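Local coordinates for alanine racemase (Oenococcus oeni PSU-1, PDB 3HUR), which belongs to the alanine racemase family, whose chain combines an N-terminal TIM-barrel domain with a second, largely beta-stranded C-terminal domain, at residues G226-G231 with L245-I250; V14-A19 with R372-D377; Y36-A41 with A63-N68. All coordinates share one frame; numbering follows the deposited sequence.

Contact 1 (G226-G231 with L245-I250); sequences GQLISG and LHLERI. With SO4 (sulfate ion), chain B.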
# COMPACT_ATOMS: atom_id res chain seq x y z
N GLY A 226 -19.91 -22.27 -8.55
CA GLY A 226 -19.23 -21.02 -8.95
C GLY A 226 -17.78 -21.03 -8.49
O GLY A 226 -16.94 -21.62 -9.13
N GLN A 227 -17.51 -20.43 -7.36
CA GLN A 227 -16.14 -20.25 -6.93
C GLN A 227 -15.34 -21.51 -6.88
O GLN A 227 -14.10 -21.45 -6.96
CB GLN A 227 -16.06 -19.73 -5.54
CG GLN A 227 -16.48 -18.38 -5.32
CD GLN A 227 -15.97 -17.88 -3.97
OE1 GLN A 227 -16.74 -17.40 -3.15
NE2 GLN A 227 -14.65 -17.99 -3.75
N LEU A 228 -16.00 -22.64 -6.68
CA LEU A 228 -15.26 -23.87 -6.53
C LEU A 228 -14.69 -24.34 -7.85
O LEU A 228 -13.90 -25.32 -7.88
CB LEU A 228 -16.15 -24.99 -5.95
CG LEU A 228 -17.17 -25.70 -6.86
CD1 LEU A 228 -16.55 -26.65 -7.85
CD2 LEU A 228 -18.15 -26.47 -5.97
N ILE A 229 -15.13 -23.74 -8.95
CA ILE A 229 -14.62 -24.14 -10.25
C ILE A 229 -13.11 -23.98 -10.32
O ILE A 229 -12.43 -24.77 -10.94
CB ILE A 229 -15.23 -23.33 -11.36
CG1 ILE A 229 -16.72 -23.71 -11.54
CG2 ILE A 229 -14.44 -23.57 -12.59
CD1 ILE A 229 -17.56 -22.78 -12.48
N SER A 230 -12.59 -22.94 -9.68
CA SER A 230 -11.17 -22.64 -9.74
C SER A 230 -10.34 -23.55 -8.88
O SER A 230 -9.11 -23.57 -9.00
CB SER A 230 -10.93 -21.21 -9.31
OG SER A 230 -11.03 -21.06 -7.91
N GLY A 231 -11.00 -24.31 -8.00
CA GLY A 231 -10.31 -25.26 -7.14
C GLY A 231 -9.90 -24.69 -5.79
O GLY A 231 -9.19 -25.35 -4.99
N LEU A 245 -13.28 -35.74 -1.98
CA LEU A 245 -13.55 -34.89 -3.14
C LEU A 245 -12.22 -34.35 -3.61
O LEU A 245 -11.46 -33.77 -2.82
CB LEU A 245 -14.43 -33.73 -2.73
CG LEU A 245 -14.85 -32.78 -3.83
CD1 LEU A 245 -15.84 -33.47 -4.74
CD2 LEU A 245 -15.45 -31.56 -3.19
N HIS A 246 -11.92 -34.53 -4.88
CA HIS A 246 -10.60 -34.14 -5.37
C HIS A 246 -10.69 -33.02 -6.38
O HIS A 246 -10.51 -33.21 -7.58
CB HIS A 246 -9.85 -35.36 -5.92
CG HIS A 246 -9.78 -36.49 -4.95
ND1 HIS A 246 -10.03 -37.80 -5.30
CD2 HIS A 246 -9.54 -36.50 -3.61
CE1 HIS A 246 -9.92 -38.57 -4.23
NE2 HIS A 246 -9.62 -37.81 -3.20
N LEU A 247 -10.99 -31.84 -5.87
CA LEU A 247 -10.98 -30.66 -6.70
C LEU A 247 -9.53 -30.31 -7.01
O LEU A 247 -8.67 -30.38 -6.14
CB LEU A 247 -11.73 -29.51 -6.02
CG LEU A 247 -13.27 -29.69 -6.00
CD1 LEU A 247 -14.02 -28.44 -5.51
CD2 LEU A 247 -13.83 -30.11 -7.36
N GLU A 248 -9.24 -29.99 -8.26
CA GLU A 248 -7.89 -29.54 -8.66
C GLU A 248 -7.83 -28.01 -8.63
O GLU A 248 -8.75 -27.36 -9.12
CB GLU A 248 -7.57 -30.07 -10.07
CG GLU A 248 -7.09 -31.53 -10.12
CD GLU A 248 -7.34 -32.25 -11.47
OE1 GLU A 248 -7.61 -31.59 -12.50
OE2 GLU A 248 -7.26 -33.51 -11.51
N ARG A 249 -6.77 -27.43 -8.07
CA ARG A 249 -6.48 -25.98 -8.26
C ARG A 249 -6.10 -25.79 -9.73
O ARG A 249 -5.22 -26.46 -10.21
CB ARG A 249 -5.35 -25.48 -7.34
CG ARG A 249 -5.01 -23.96 -7.50
CD ARG A 249 -3.88 -23.44 -6.55
NE ARG A 249 -2.89 -24.48 -6.25
CZ ARG A 249 -1.84 -24.81 -7.02
NH1 ARG A 249 -1.58 -24.17 -8.17
NH2 ARG A 249 -1.04 -25.80 -6.63
N ILE A 250 -6.81 -24.92 -10.45
CA ILE A 250 -6.66 -24.85 -11.90
C ILE A 250 -5.66 -23.81 -12.36
O ILE A 250 -5.25 -23.82 -13.52
CB ILE A 250 -8.03 -24.66 -12.64
CG1 ILE A 250 -8.53 -23.22 -12.60
CG2 ILE A 250 -9.08 -25.58 -12.04
CD1 ILE A 250 -9.81 -23.05 -13.37
S SO4 B . -20.96 -19.81 -5.29
O1 SO4 B . -19.69 -19.12 -5.31
O2 SO4 B . -21.58 -19.80 -3.99
O3 SO4 B . -21.88 -19.07 -6.10
O4 SO4 B . -20.61 -21.16 -5.69
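Leu228 turns CG between its own backbone N and carbonyl carbon (chi1 77°), while Leu247 keeps CG anti to its carbonyl carbon (chi1 -73°); the two side chains cross at about a right angle. They meet methyl to methyl, Leu228 CD1 lying 3.9 Å from Leu247 CD1, and CD1 of Leu247 also rests near CB and the carbonyl O of Leu228. Three residues after Leu247, Ile250 spreads over the end of the 3-10 turn 227-230. Its CG2 packs 3.6 Å from Ile229 O, and its CG1 and CD1 lie beside Ser230 CA.

One backbone hydrogen bond ties the two segments: Ile250 N gives to Ser230 O at 3.0 Å. Next to it the backbones come very close. Gly231 CA makes a CA-H...O contact of 3.3 Å with Glu248 O; with no CB on Gly231, whose phi is positive (92°), the two backbones can approach this closely.

At the other end of the turn, Gln227 N donates to O1 of a sulfate ion at 3.3 Å, Gly226 N makes a weaker bond to its O4, and Ser206 OG holds the same ion.

Both segments belong to the long connection between strands 222-223 and 251-263. Helix 16-30 runs beside them: Asn22 receives Glu248 N on OD1 and gives ND2 to Ile229 O, Trp29 touches Leu245, and Ala18 and His21 pack on Glu248.

Contact 2 (V14-A19 with R372-D377); sequences VDLDAA and RIYTGD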
# COMPACT_ATOMS: atom_id res chain seq x y z
N VAL A 14 -3.81 -21.15 -16.67
CA VAL A 14 -5.11 -21.68 -16.35
C VAL A 14 -5.35 -22.99 -17.14
O VAL A 14 -5.45 -22.99 -18.36
CB VAL A 14 -6.22 -20.69 -16.77
CG1 VAL A 14 -7.58 -21.30 -16.48
CG2 VAL A 14 -6.04 -19.32 -16.10
N ASP A 15 -5.43 -24.11 -16.44
CA ASP A 15 -5.59 -25.40 -17.08
C ASP A 15 -7.08 -25.75 -17.23
O ASP A 15 -7.77 -26.09 -16.24
CB ASP A 15 -4.89 -26.44 -16.23
CG ASP A 15 -5.25 -27.82 -16.62
OD1 ASP A 15 -6.11 -27.97 -17.51
OD2 ASP A 15 -4.68 -28.75 -16.01
N LEU A 16 -7.58 -25.68 -18.45
CA LEU A 16 -9.02 -25.79 -18.66
C LEU A 16 -9.51 -27.18 -18.50
O LEU A 16 -10.68 -27.36 -18.20
CB LEU A 16 -9.43 -25.27 -20.04
CG LEU A 16 -9.26 -23.76 -20.26
CD1 LEU A 16 -9.49 -23.35 -21.71
CD2 LEU A 16 -10.17 -22.99 -19.30
N ASP A 17 -8.62 -28.16 -18.67
CA ASP A 17 -8.96 -29.57 -18.42
C ASP A 17 -9.33 -29.75 -16.96
O ASP A 17 -10.28 -30.45 -16.63
CB ASP A 17 -7.79 -30.53 -18.68
CG ASP A 17 -7.49 -30.75 -20.17
OD1 ASP A 17 -8.41 -31.00 -20.99
OD2 ASP A 17 -6.29 -30.71 -20.52
N ALA A 18 -8.54 -29.13 -16.08
CA ALA A 18 -8.75 -29.23 -14.66
C ALA A 18 -10.04 -28.53 -14.28
O ALA A 18 -10.77 -29.03 -13.42
CB ALA A 18 -7.55 -28.67 -13.88
N ALA A 19 -10.37 -27.43 -14.93
CA ALA A 19 -11.67 -26.81 -14.64
C ALA A 19 -12.83 -27.77 -15.00
O ALA A 19 -13.85 -27.84 -14.30
CB ALA A 19 -11.84 -25.43 -15.36
N ARG A 372 -3.76 -13.93 -18.76
CA ARG A 372 -4.15 -15.28 -18.54
C ARG A 372 -3.73 -16.10 -19.76
O ARG A 372 -4.10 -15.75 -20.87
CB ARG A 372 -5.66 -15.36 -18.31
CG ARG A 372 -6.08 -15.13 -16.89
CD ARG A 372 -5.61 -13.83 -16.30
NE ARG A 372 -6.20 -13.67 -14.98
CZ ARG A 372 -5.71 -12.96 -13.96
NH1 ARG A 372 -4.60 -12.25 -14.05
NH2 ARG A 372 -6.37 -12.94 -12.82
N ILE A 373 -2.96 -17.17 -19.53
CA ILE A 373 -2.55 -18.12 -20.54
C ILE A 373 -3.26 -19.49 -20.32
O ILE A 373 -3.31 -19.99 -19.20
CB ILE A 373 -1.01 -18.32 -20.49
CG1 ILE A 373 -0.29 -16.96 -20.76
CG2 ILE A 373 -0.52 -19.39 -21.48
CD1 ILE A 373 -0.77 -16.16 -21.98
N TYR A 374 -3.80 -20.09 -21.37
CA TYR A 374 -4.52 -21.33 -21.21
C TYR A 374 -3.69 -22.52 -21.67
O TYR A 374 -3.21 -22.53 -22.80
CB TYR A 374 -5.87 -21.23 -21.93
CG TYR A 374 -6.64 -20.06 -21.40
CD1 TYR A 374 -6.54 -18.80 -21.99
CD2 TYR A 374 -7.39 -20.19 -20.23
CE1 TYR A 374 -7.21 -17.69 -21.43
CE2 TYR A 374 -8.07 -19.11 -19.69
CZ TYR A 374 -7.98 -17.88 -20.27
OH TYR A 374 -8.66 -16.87 -19.66
N THR A 375 -3.55 -23.51 -20.81
CA THR A 375 -2.80 -24.75 -21.15
C THR A 375 -3.71 -25.95 -21.21
O THR A 375 -4.84 -25.87 -20.75
CB THR A 375 -1.79 -25.12 -20.07
OG1 THR A 375 -2.50 -25.45 -18.88
CG2 THR A 375 -0.81 -23.96 -19.80
N GLY A 376 -3.19 -27.05 -21.76
CA GLY A 376 -3.87 -28.36 -21.79
C GLY A 376 -4.58 -28.67 -23.09
O GLY A 376 -4.83 -27.78 -23.89
N ASP A 377 -4.91 -29.95 -23.30
CA ASP A 377 -5.47 -30.45 -24.56
C ASP A 377 -6.78 -29.76 -24.84
O ASP A 377 -7.05 -29.34 -25.96
CB ASP A 377 -5.71 -31.98 -24.50
CG ASP A 377 -4.40 -32.82 -24.44
OD1 ASP A 377 -3.30 -32.34 -24.82
OD2 ASP A 377 -4.48 -34.01 -24.02
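Val14 and Tyr374 pair as parallel strand neighbours, as do Asp15 and Thr375. Two backbone hydrogen bonds hold them: Val14 N to Ile373 O (2.8 Å) and Thr375 N to Val14 O (3.1 Å).

The apolar part is built on the Tyr374 ring. With its CG anti to the carbonyl carbon (chi1 -57°), the side chain lies alongside Val14 and points the same way, Val14 CB coming 3.7 Å from ring atom CD2. Leu16 approaches the same CD2 obliquely, through CG at 4.0 Å, and the ring's hydroxyl is hydrogen-bonded to Leu46 O.

The polar part lies at two helix starts. Asp15 is the N-cap of helix 16-30: its OD1 takes Ala18 N at 3.0 Å from above the carboxylate plane, and more weakly Asp17 N. Asp17 in turn serves the start of helix 377-381: OD2 accepts a weak bond from Asp377 N, and OD1 a hydrogen bond from Leu378 N.

This is a parallel strand pair at the edge of the mixed sheet of the alanine racemase fold, where strand 10-15, the lead-in to helix 16-30, lies against the chain's last strand, 372-375.

Contact 3 (Y36-A41 with A63-N68); sequences YAVLKA and ALIVSN. With SO4 (sulfate ion), chain D.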
# COMPACT_ATOMS: atom_id res chain seq x y z
N TYR A 36 -25.14 -26.18 -13.77
CA TYR A 36 -25.10 -24.79 -14.20
C TYR A 36 -23.82 -24.13 -13.67
O TYR A 36 -23.70 -23.90 -12.46
CB TYR A 36 -26.27 -24.03 -13.61
CG TYR A 36 -27.63 -24.57 -13.94
CD1 TYR A 36 -28.76 -24.09 -13.28
CD2 TYR A 36 -27.82 -25.55 -14.90
CE1 TYR A 36 -30.00 -24.56 -13.57
CE2 TYR A 36 -29.06 -26.03 -15.19
CZ TYR A 36 -30.15 -25.54 -14.52
OH TYR A 36 -31.39 -26.01 -14.83
N ALA A 37 -22.89 -23.80 -14.57
CA ALA A 37 -21.57 -23.27 -14.19
C ALA A 37 -21.72 -21.80 -13.96
O ALA A 37 -22.20 -21.09 -14.84
CB ALA A 37 -20.60 -23.50 -15.30
N VAL A 38 -21.40 -21.34 -12.74
CA VAL A 38 -21.51 -19.94 -12.42
C VAL A 38 -20.15 -19.29 -12.73
O VAL A 38 -19.12 -19.71 -12.24
CB VAL A 38 -21.96 -19.70 -10.94
CG1 VAL A 38 -22.10 -18.20 -10.65
CG2 VAL A 38 -23.29 -20.38 -10.62
N LEU A 39 -20.18 -18.26 -13.55
CA LEU A 39 -19.02 -17.58 -14.00
C LEU A 39 -19.18 -16.10 -13.73
O LEU A 39 -19.56 -15.33 -14.60
CB LEU A 39 -18.91 -17.78 -15.50
CG LEU A 39 -18.51 -19.19 -15.90
CD1 LEU A 39 -18.34 -19.20 -17.39
CD2 LEU A 39 -17.19 -19.64 -15.18
N LYS A 40 -18.91 -15.65 -12.52
CA LYS A 40 -19.02 -14.24 -12.25
C LYS A 40 -17.63 -13.63 -12.33
O LYS A 40 -16.62 -14.32 -12.19
CB LYS A 40 -19.63 -14.02 -10.89
CG LYS A 40 -20.96 -14.71 -10.67
CD LYS A 40 -21.36 -14.52 -9.24
CE LYS A 40 -22.77 -14.99 -8.91
NZ LYS A 40 -22.93 -14.73 -7.44
N ALA A 41 -17.59 -12.33 -12.59
CA ALA A 41 -16.31 -11.60 -12.58
C ALA A 41 -15.32 -12.20 -13.57
O ALA A 41 -14.21 -12.55 -13.21
CB ALA A 41 -15.70 -11.61 -11.15
N ALA A 63 -25.79 -25.38 -18.40
CA ALA A 63 -26.02 -23.95 -18.60
C ALA A 63 -24.89 -23.11 -17.98
O ALA A 63 -23.99 -23.62 -17.30
CB ALA A 63 -27.32 -23.55 -18.05
N LEU A 64 -24.96 -21.83 -18.22
CA LEU A 64 -23.97 -20.91 -17.70
C LEU A 64 -24.73 -19.81 -17.01
O LEU A 64 -25.72 -19.35 -17.54
CB LEU A 64 -23.16 -20.30 -18.85
CG LEU A 64 -22.48 -21.29 -19.78
CD1 LEU A 64 -21.91 -20.56 -21.02
CD2 LEU A 64 -21.42 -22.05 -19.04
N ILE A 65 -24.26 -19.40 -15.84
CA ILE A 65 -24.85 -18.25 -15.11
C ILE A 65 -23.79 -17.12 -15.00
O ILE A 65 -22.63 -17.38 -14.67
CB ILE A 65 -25.30 -18.65 -13.67
CG1 ILE A 65 -26.16 -19.93 -13.71
CG2 ILE A 65 -26.05 -17.54 -13.03
CD1 ILE A 65 -26.66 -20.51 -12.29
N VAL A 66 -24.21 -15.90 -15.30
CA VAL A 66 -23.35 -14.74 -15.27
C VAL A 66 -24.12 -13.57 -14.62
O VAL A 66 -25.33 -13.71 -14.35
CB VAL A 66 -22.83 -14.34 -16.69
CG1 VAL A 66 -22.07 -15.51 -17.37
CG2 VAL A 66 -23.92 -13.86 -17.52
N SER A 67 -23.41 -12.46 -14.35
CA SER A 67 -23.92 -11.33 -13.51
C SER A 67 -24.42 -10.12 -14.27
O SER A 67 -24.98 -9.21 -13.70
CB SER A 67 -22.81 -10.84 -12.57
OG SER A 67 -22.04 -11.94 -12.07
N ASN A 68 -24.15 -10.07 -15.57
CA ASN A 68 -24.45 -8.91 -16.37
C ASN A 68 -24.92 -9.38 -17.75
O ASN A 68 -24.39 -10.31 -18.35
CB ASN A 68 -23.20 -8.02 -16.51
CG ASN A 68 -22.83 -7.28 -15.21
OD1 ASN A 68 -23.45 -6.24 -14.84
ND2 ASN A 68 -21.78 -7.77 -14.56
S SO4 D . -18.60 -10.13 -15.88
O1 SO4 D . -17.64 -9.35 -15.12
O2 SO4 D . -19.89 -10.39 -15.16
O3 SO4 D . -18.77 -9.37 -17.11
O4 SO4 D . -17.94 -11.41 -16.17
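Tyr36, Ala37 and Val38 lie in parallel register with Ala63, Leu64 and Ile65, and the hydrogen bonds zigzag between the strands. Ala37 offers both its polar atoms to this neighbour: its N gives to Ala63 O at 2.9 Å, and its O receives Ile65 N at 2.8 Å. Ile65 then returns its own O to Leu39 N, also at 2.8 Å. The residues in between use the other edges of their strands: Tyr36 and Val38 bond to Ile223 and Pro225, Leu64 to Pro83 and Trp85, and Val66 to Trp85.

On the face carrying Tyr36, Val38 and Ile65, the Ile65 chain is the wedge. Its CG1 is anti to the carbonyl carbon (chi1 -50°), and CD1 settles 3.8 Å from Tyr36 CB and equally far from Val38 CG2. The Tyr36 ring reaches Ala63 CB with CD2 and meets the ring of Phe160. On the opposite face, which carries Ala37 and Leu64, Ala37 CB and Leu64 CD2 touch more loosely at 4.1 Å, under helix 48-57.

Beyond the strands the chemistry turns polar. Ser67 OG packs 3.3 Å from Lys40 CG, against the aliphatic part of that chain. Ser67 O accepts from His7 ND1 of the second subunit. Asn68 ND2 donates to O2 of a sulfate ion at 3.3 Å, which Asp42 N and Arg8 NH1 of the second subunit also bind.

Backbone bonds and hydrocarbon thus account for the buried middle, with no salt bridge joining the two segments, while charge and a bound anion gather at the C-terminal ends of the strands, where the partner chain contributes.

How the contacts relate
Contact 1 is the middle member of the three. Toward contact 2, whose centre is 13 Å away, Ile250 O lies 2.9 Å from Asp15 N, a probable hydrogen bond that sets strand 10-15 beside the start of strand 251-263. Toward contact 3, at 15 Å between centres, Ile229 CD1 packs 3.5 Å from Val38 O and Gly226 CA lies against Val38. Contacts 2 and 3 do not touch, their nearest atoms being about 8 Å apart, but helix 16-30 leads from one to strand 34-38 of the other. The sulfate at Gly226 and Gln227 is about 5 Å from the Val38 side chain (nearest atoms); this ion probably comes from the crystallisation liquor, though it may mark a pocket bordered by contacts 1 and 3.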